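Local atomic coordinates of sulfoquinovosidase (Escherichia coli, PDB entry 5AEG), a protein that hydrolyses sulfoquinovosyl diacylglycerides and simple sulfoquinovosides, releasing sulfoquinovose that the bacterium degrades through sulfoglycolysis as a source of carbon and sulfur. Residues A[264-267]-A[268-271]; A[418-422]-A[423-427]; A[597-600]-A[601-605]. One frame throughout, in Å; residues are numbered along the deposited sequence.

The three contacts are short local folds of the chain, met in series: contact 1, then contact 2, then contact 3. Contacts 1 and 2 belong to the same family 31 TIM-barrel domain and mark the beginnings of helices 265-277 and 422-444, yet their centres lie about 43 Å apart. Contact 3, a 3-10 turn, belongs to the C-terminal domain, in the loop between strands 587-588 and 607-609; its centre is about 45 Å from that of contact 1 and 38 Å from that of contact 2, across the chain's centre from contact 2. None touches another. In contact 2, H426 comes to about 6 Å, side chain to side chain, of E408, an active-site residue by similarity; contact 3 is remote from the annotated sites.

Contact 1: residues A[264-267]-A[268-271]; sequences GTEV and CQKK
K271 runs its side chain alongside that of V267, one helical turn earlier, the two pointing the same way. Its CB lies 3.6 Å from V267 O, CG comes to 3.5 Å from the same V267 O, and CD has begun to leave it, at 4.1 Å from V267 O. CE then rests 3.7 Å from V267 CG1, the methyl that chi1 of 169° sets anti to the backbone N, on the side where the lysine passes. The chain is extended as far as CE; only the last torsion is bent (chi4 -66°), and NZ ends in a salt bridge with D549. A lysine suits this place because its CE rests on the valine methyl while the ammonium group beyond it reaches an acid. All this happens in the first turns of helix 265-277, which links the parallel strands 257-260 and 282-286 in a beta-alpha-beta unit of the TIM barrel. G264 occupies the N-cap, and its backbone angles would press any CB against the preceding carbonyl, so glycine fits. Its carbonyl opens the ladder of backbone bonds, with C268 N 3.1 Å from G264 O, followed by Q269 N at 2.9 Å from T265 O. On another side of the helix E266 and Q269 lie side by side, OE2 of E266 3.9 Å from CB of Q269, with carboxylate and amide planes 23° apart. Both reach R319 of helix 316-325: E266 OE2 by a salt bridge, Q269 OE1 by a hydrogen bond to the same NH1. Q269 OE1 also accepts from W323 NE1, and its NE2 binds D273.

Contact 2: residues A[418-422]-A[423-427]; sequences NGVSA and EIMHN
N418 and M425 are turned to meet by their torsions: the asparagine takes the crowded position between its backbone N and carbonyl carbon (chi1 69°), while the methionine is bent at two successive bonds (chi2 -49°, chi3 -58°), which swings SD back toward the loop. The two side chains arrive from opposite directions, and ND2 of N418 points almost straight at SD of M425, 3.6 Å away, in a weak hydrogen bond. The other end of the amide closes an Asx turn, OD1 of N418 taking V420 N at 3.0 Å from above its carbonyl plane. A leucine here has neither amide group, and would probably leave V420 N without its side-chain acceptor and the methionine sulfur without its donor. V420 packs next to the same methionine, its CB 3.8 Å from CG of M425 and its CG1 3.7 Å from CG2 of I424, a branched residue whose CB and CG1 serve two partners. S421 is the N-cap of helix 422-444, a helix of the TIM barrel: OG stands anti to its own N and accepts from E423 N at 3.0 Å, as a small hydroxyl can. S421 O serves twice, taking M425 N in the carbonyl plane at 2.9 Å and I424 N from above it. One residue on, H426 N binds A422 O at 3.0 Å, and the ring stacks on W149. Its ND1 meets L410 O and its NE2 meets T150 O; held by carbonyl oxygens at both nitrogens, the imidazole is fixed in its rotation about 6 Å from the side chain of E408, an active-site residue by similarity.

Contact 3: residues A[597-600]-A[601-605]; sequences DAHT and YTLKY
H599 O is the acceptor that binds T602, gripping it twice: OG1 of T602 donates at 3.1 Å to H599 O, and T602 N donates to that oxygen at 3.2 Å, both from the same face of the carbonyl. A threonine suits the place because its hydroxyl sits between its backbone N and carbonyl carbon (chi1 59°), which turns it back toward the preceding turn. The backbone bond spans three residues, as in a 3-10 turn, and a weak one from Y601 N to A598 O precedes it. Before them, D597 starts the bend: its OD1 takes H599 N at 3.0 Å in an Asx turn, and its carbonyl O receives the hydroxyl OG1 of T600 at 2.8 Å, in the carbonyl plane. Water supplies the next link, donating to T600 O at 2.8 Å and to L603 O at 2.9 Å, and so joins the turn to the loop that leaves it. Where ring carbons meet backbone oxygens, CD1 of Y601 comes 3.3 Å from D597 O, and A598 O lies at the ring edge, near its plane. The apolar contacts belong to L603, which crosses H599 at about a right angle, its CD2 4.0 Å from NE2 of the imidazole, while its other methyl, CD1, touches T600. The turn belongs to the loop between strands 587-588 and 607-609 of the C-terminal domain. Y601 stacks on F591, and its OH binds E595 O. H599 packs edge-to-face with Y629 of strand 625-630, whose OH binds D597 OD2, while Y601 O takes the hydroxyl of Y130 in strand 129-133.

Contact 1: residues A[264-267]-A[268-271]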
loop_
_atom_site.group_PDB
_atom_site.type_symbol
_atom_site.label_atom_id
_atom_site.label_comp_id
_atom_site.label_asym_id
_atom_site.label_seq_id
_atom_site.Cartn_x
_atom_site.Cartn_y
_atom_site.Cartn_z
ATOM N N GLY A 264 -17.538 -21.606 -8.347
ATOM C CA GLY A 264 -18.546 -22.131 -7.485
ATOM C C GLY A 264 -18.090 -23.221 -6.483
ATOM O O GLY A 264 -16.916 -23.563 -6.382
ATOM N N THR A 265 -19.020 -23.667 -5.658
ATOM C CA THR A 265 -18.733 -24.455 -4.459
ATOM C C THR A 265 -18.027 -25.707 -4.765
ATOM O O THR A 265 -17.046 -26.090 -4.096
ATOM C CB THR A 265 -20.049 -24.834 -3.734
ATOM O OG1 THR A 265 -20.780 -23.640 -3.584
ATOM C CG2 THR A 265 -19.801 -25.382 -2.299
ATOM N N GLU A 266 -18.515 -26.390 -5.780
ATOM C CA GLU A 266 -17.940 -27.698 -6.094
ATOM C C GLU A 266 -16.525 -27.612 -6.765
ATOM O O GLU A 266 -15.677 -28.502 -6.537
ATOM C CB GLU A 266 -18.955 -28.598 -6.837
ATOM C CG GLU A 266 -20.007 -29.137 -5.827
ATOM C CD GLU A 266 -19.379 -30.006 -4.639
ATOM O OE1 GLU A 266 -18.837 -31.103 -4.875
ATOM O OE2 GLU A 266 -19.365 -29.606 -3.454
ATOM N N VAL A 267 -16.285 -26.590 -7.581
ATOM C CA VAL A 267 -14.960 -26.336 -8.143
ATOM C C VAL A 267 -13.968 -26.056 -6.967
ATOM O O VAL A 267 -12.846 -26.573 -6.972
ATOM C CB VAL A 267 -14.959 -25.170 -9.199
ATOM C CG1 VAL A 267 -13.521 -24.767 -9.564
ATOM C CG2 VAL A 267 -15.606 -25.601 -10.508
ATOM N N CYS A 268 -14.436 -25.309 -5.981
ATOM C CA CYS A 268 -13.600 -24.989 -4.822
ATOM C C CYS A 268 -13.291 -26.262 -4.070
ATOM O O CYS A 268 -12.154 -26.534 -3.720
ATOM C CB CYS A 268 -14.280 -23.993 -3.896
ATOM S SG CYS A 268 -14.386 -22.274 -4.496
ATOM N N GLN A 269 -14.315 -27.088 -3.884
ATOM C CA GLN A 269 -14.154 -28.383 -3.230
ATOM C C GLN A 269 -13.147 -29.292 -3.859
ATOM O O GLN A 269 -12.262 -29.820 -3.104
ATOM C CB GLN A 269 -15.531 -29.125 -3.156
ATOM C CG GLN A 269 -15.544 -30.280 -2.168
ATOM C CD GLN A 269 -15.167 -29.983 -0.765
ATOM O OE1 GLN A 269 -15.802 -29.175 -0.020
ATOM N NE2 GLN A 269 -14.152 -30.723 -0.307
ATOM N N LYS A 270 -13.202 -29.429 -5.192
ATOM C CA LYS A 270 -12.299 -30.333 -5.916
ATOM C C LYS A 270 -10.865 -29.850 -5.812
ATOM O O LYS A 270 -9.934 -30.630 -5.685
ATOM C CB LYS A 270 -12.627 -30.442 -7.409
ATOM C CG LYS A 270 -13.805 -31.411 -7.693
ATOM C CD LYS A 270 -13.824 -31.969 -9.135
ATOM C CE LYS A 270 -12.918 -33.207 -9.366
ATOM N NZ LYS A 270 -11.471 -32.910 -9.673
ATOM N N LYS A 271 -10.705 -28.549 -5.953
ATOM C CA LYS A 271 -9.353 -27.973 -5.911
ATOM C C LYS A 271 -8.774 -28.036 -4.508
ATOM O O LYS A 271 -7.605 -28.410 -4.380
ATOM C CB LYS A 271 -9.304 -26.562 -6.494
ATOM C CG LYS A 271 -9.536 -26.537 -7.967
ATOM C CD LYS A 271 -9.367 -25.112 -8.471
ATOM C CE LYS A 271 -9.822 -24.895 -9.901
ATOM N NZ LYS A 271 -8.949 -25.646 -10.799
#

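Contact 2: residues A[418-422]-A[423-427]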
loop_
_atom_site.group_PDB
_atom_site.type_symbol
_atom_site.label_atom_id
_atom_site.label_comp_id
_atom_site.label_asym_id
_atom_site.label_seq_id
_atom_site.Cartn_x
_atom_site.Cartn_y
_atom_site.Cartn_z
ATOM N N ASN A 418 -20.825 15.409 3.145
ATOM C CA ASN A 418 -20.199 16.301 4.067
ATOM C C ASN A 418 -19.893 17.700 3.452
ATOM O O ASN A 418 -19.332 18.480 4.106
ATOM C CB ASN A 418 -18.948 15.650 4.691
ATOM C CG ASN A 418 -17.802 15.464 3.662
ATOM O OD1 ASN A 418 -17.959 15.762 2.512
ATOM N ND2 ASN A 418 -16.650 15.019 4.123
ATOM N N GLY A 419 -20.212 17.943 2.198
ATOM C CA GLY A 419 -19.911 19.158 1.465
ATOM C C GLY A 419 -18.451 19.483 1.266
ATOM O O GLY A 419 -18.118 20.604 0.879
ATOM N N VAL A 420 -17.550 18.515 1.532
ATOM C CA VAL A 420 -16.115 18.726 1.172
ATOM C C VAL A 420 -15.906 18.441 -0.276
ATOM O O VAL A 420 -16.440 17.465 -0.808
ATOM C CB VAL A 420 -15.163 17.905 2.064
ATOM C CG1 VAL A 420 -13.707 18.176 1.659
ATOM C CG2 VAL A 420 -15.384 18.251 3.547
ATOM N N SER A 421 -15.106 19.233 -0.958
ATOM C CA SER A 421 -14.859 19.002 -2.382
ATOM C C SER A 421 -14.307 17.528 -2.604
ATOM O O SER A 421 -13.528 17.039 -1.792
ATOM C CB SER A 421 -13.797 19.943 -2.927
ATOM O OG SER A 421 -13.470 19.655 -4.301
ATOM N N ALA A 422 -14.755 16.893 -3.675
ATOM C CA ALA A 422 -14.184 15.588 -4.097
ATOM C C ALA A 422 -12.734 15.718 -4.456
ATOM O O ALA A 422 -12.003 14.735 -4.368
ATOM C CB ALA A 422 -14.939 14.998 -5.256
ATOM N N GLU A 423 -12.311 16.893 -4.868
ATOM C CA GLU A 423 -10.853 17.119 -4.980
ATOM C C GLU A 423 -10.034 16.931 -3.733
ATOM O O GLU A 423 -8.816 16.669 -3.830
ATOM C CB GLU A 423 -10.534 18.441 -5.674
ATOM C CG GLU A 423 -11.017 18.416 -7.137
ATOM C CD GLU A 423 -10.785 19.704 -7.921
ATOM O OE1 GLU A 423 -10.003 20.563 -7.523
ATOM O OE2 GLU A 423 -11.335 19.824 -9.017
ATOM N N ILE A 424 -10.630 17.153 -2.574
ATOM C CA ILE A 424 -10.053 16.897 -1.296
ATOM C C ILE A 424 -10.406 15.512 -0.743
ATOM O O ILE A 424 -9.584 14.840 -0.072
ATOM C CB ILE A 424 -10.491 18.007 -0.262
ATOM C CG1 ILE A 424 -10.042 19.434 -0.736
ATOM C CG2 ILE A 424 -10.034 17.691 1.169
ATOM C CD1 ILE A 424 -8.583 19.711 -0.778
ATOM N N MET A 425 -11.625 15.061 -0.938
ATOM C CA MET A 425 -11.998 13.731 -0.405
ATOM C C MET A 425 -11.375 12.528 -1.153
ATOM O O MET A 425 -11.270 11.451 -0.575
ATOM C CB MET A 425 -13.530 13.578 -0.405
ATOM C CG MET A 425 -14.275 14.450 0.658
ATOM S SD MET A 425 -13.618 14.365 2.328
ATOM C CE MET A 425 -13.749 12.648 2.636
ATOM N N HIS A 426 -11.008 12.743 -2.397
ATOM C CA HIS A 426 -10.521 11.657 -3.277
ATOM C C HIS A 426 -9.366 10.896 -2.612
ATOM O O HIS A 426 -9.457 9.687 -2.397
ATOM C CB HIS A 426 -10.073 12.238 -4.583
ATOM C CG HIS A 426 -9.380 11.249 -5.458
ATOM N ND1 HIS A 426 -10.054 10.289 -6.184
ATOM C CD2 HIS A 426 -8.060 11.024 -5.660
ATOM C CE1 HIS A 426 -9.163 9.543 -6.830
ATOM N NE2 HIS A 426 -7.953 9.951 -6.495
ATOM N N ASN A 427 -8.371 11.634 -2.138
ATOM C CA ASN A 427 -7.179 11.013 -1.498
ATOM C C ASN A 427 -7.488 10.461 -0.128
ATOM O O ASN A 427 -6.834 9.522 0.332
ATOM C CB ASN A 427 -6.022 12.002 -1.389
ATOM C CG ASN A 427 -5.230 12.120 -2.652
ATOM O OD1 ASN A 427 -5.335 11.314 -3.557
ATOM N ND2 ASN A 427 -4.398 13.136 -2.718
#

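Contact 3: residues A[597-600]-A[601-605]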
loop_
_atom_site.group_PDB
_atom_site.type_symbol
_atom_site.label_atom_id
_atom_site.label_comp_id
_atom_site.label_asym_id
_atom_site.label_seq_id
_atom_site.Cartn_x
_atom_site.Cartn_y
_atom_site.Cartn_z
ATOM N N ASP A 597 25.939 0.641 7.384
ATOM C CA ASP A 597 26.344 0.142 6.075
ATOM C C ASP A 597 25.715 1.007 4.972
ATOM O O ASP A 597 24.470 0.920 4.721
ATOM C CB ASP A 597 25.983 -1.342 5.928
ATOM C CG ASP A 597 26.459 -1.959 4.659
ATOM O OD1 ASP A 597 26.575 -1.249 3.638
ATOM O OD2 ASP A 597 26.670 -3.213 4.602
ATOM N N ALA A 598 26.558 1.821 4.327
ATOM C CA ALA A 598 26.089 2.789 3.295
ATOM C C ALA A 598 25.375 2.137 2.091
ATOM O O ALA A 598 24.410 2.680 1.559
ATOM C CB ALA A 598 27.244 3.649 2.797
ATOM N N HIS A 599 25.774 0.908 1.745
ATOM C CA HIS A 599 25.252 0.242 0.600
ATOM C C HIS A 599 23.773 -0.141 0.808
ATOM O O HIS A 599 22.979 -0.151 -0.152
ATOM C CB HIS A 599 26.098 -0.976 0.244
ATOM C CG HIS A 599 25.770 -1.504 -1.121
ATOM N ND1 HIS A 599 25.840 -0.721 -2.264
ATOM C CD2 HIS A 599 25.271 -2.696 -1.525
ATOM C CE1 HIS A 599 25.421 -1.418 -3.305
ATOM N NE2 HIS A 599 25.100 -2.633 -2.890
ATOM N N THR A 600 23.407 -0.393 2.016
ATOM C CA THR A 600 22.038 -0.937 2.307
ATOM C C THR A 600 20.937 0.131 1.988
ATOM O O THR A 600 19.774 -0.246 1.769
ATOM C CB THR A 600 21.841 -1.388 3.720
ATOM O OG1 THR A 600 21.957 -0.290 4.662
ATOM C CG2 THR A 600 22.819 -2.564 4.093
ATOM N N TYR A 601 21.345 1.406 1.843
ATOM C CA TYR A 601 20.374 2.502 1.670
ATOM C C TYR A 601 19.885 2.559 0.267
ATOM O O TYR A 601 18.880 3.219 -0.016
ATOM C CB TYR A 601 20.967 3.865 2.161
ATOM C CG TYR A 601 21.174 3.901 3.673
ATOM C CD1 TYR A 601 22.365 3.449 4.271
ATOM C CD2 TYR A 601 20.212 4.414 4.511
ATOM C CE1 TYR A 601 22.524 3.467 5.642
ATOM C CE2 TYR A 601 20.363 4.452 5.883
ATOM C CZ TYR A 601 21.545 3.972 6.459
ATOM O OH TYR A 601 21.628 4.038 7.831
ATOM N N THR A 602 20.593 1.933 -0.672
ATOM C CA THR A 602 20.235 2.041 -2.053
ATOM C C THR A 602 19.619 0.715 -2.607
ATOM O O THR A 602 19.379 0.637 -3.776
ATOM C CB THR A 602 21.456 2.431 -2.919
ATOM O OG1 THR A 602 22.451 1.461 -2.774
ATOM C CG2 THR A 602 22.019 3.824 -2.518
ATOM N N LEU A 603 19.467 -0.290 -1.762
ATOM C CA LEU A 603 18.904 -1.553 -2.150
ATOM C C LEU A 603 17.368 -1.341 -2.338
ATOM O O LEU A 603 16.704 -0.627 -1.535
ATOM C CB LEU A 603 19.145 -2.631 -1.107
ATOM C CG LEU A 603 20.629 -3.008 -0.832
ATOM C CD1 LEU A 603 20.685 -3.962 0.337
ATOM C CD2 LEU A 603 21.285 -3.578 -2.052
ATOM N N LYS A 604 16.852 -2.017 -3.332
ATOM C CA LYS A 604 15.373 -1.986 -3.684
ATOM C C LYS A 604 14.703 -3.354 -3.669
ATOM O O LYS A 604 13.477 -3.437 -3.474
ATOM C CB LYS A 604 15.225 -1.421 -5.152
ATOM C CG LYS A 604 15.828 -0.081 -5.300
ATOM C CD LYS A 604 15.892 0.415 -6.772
ATOM C CE LYS A 604 14.497 0.649 -7.225
ATOM N NZ LYS A 604 14.569 1.565 -8.403
ATOM N N TYR A 605 15.468 -4.420 -3.971
ATOM C CA TYR A 605 14.901 -5.761 -4.332
ATOM C C TYR A 605 15.307 -6.887 -3.318
ATOM O O TYR A 605 15.203 -8.061 -3.622
ATOM C CB TYR A 605 15.240 -6.084 -5.787
ATOM C CG TYR A 605 14.696 -5.030 -6.743
ATOM C CD1 TYR A 605 13.302 -4.786 -6.828
ATOM C CD2 TYR A 605 15.542 -4.269 -7.550
ATOM C CE1 TYR A 605 12.792 -3.804 -7.659
ATOM C CE2 TYR A 605 15.033 -3.305 -8.418
ATOM C CZ TYR A 605 13.661 -3.075 -8.460
ATOM O OH TYR A 605 13.171 -2.063 -9.291
HETATM O O HOH W 1 17.048 -0.734 1.343
#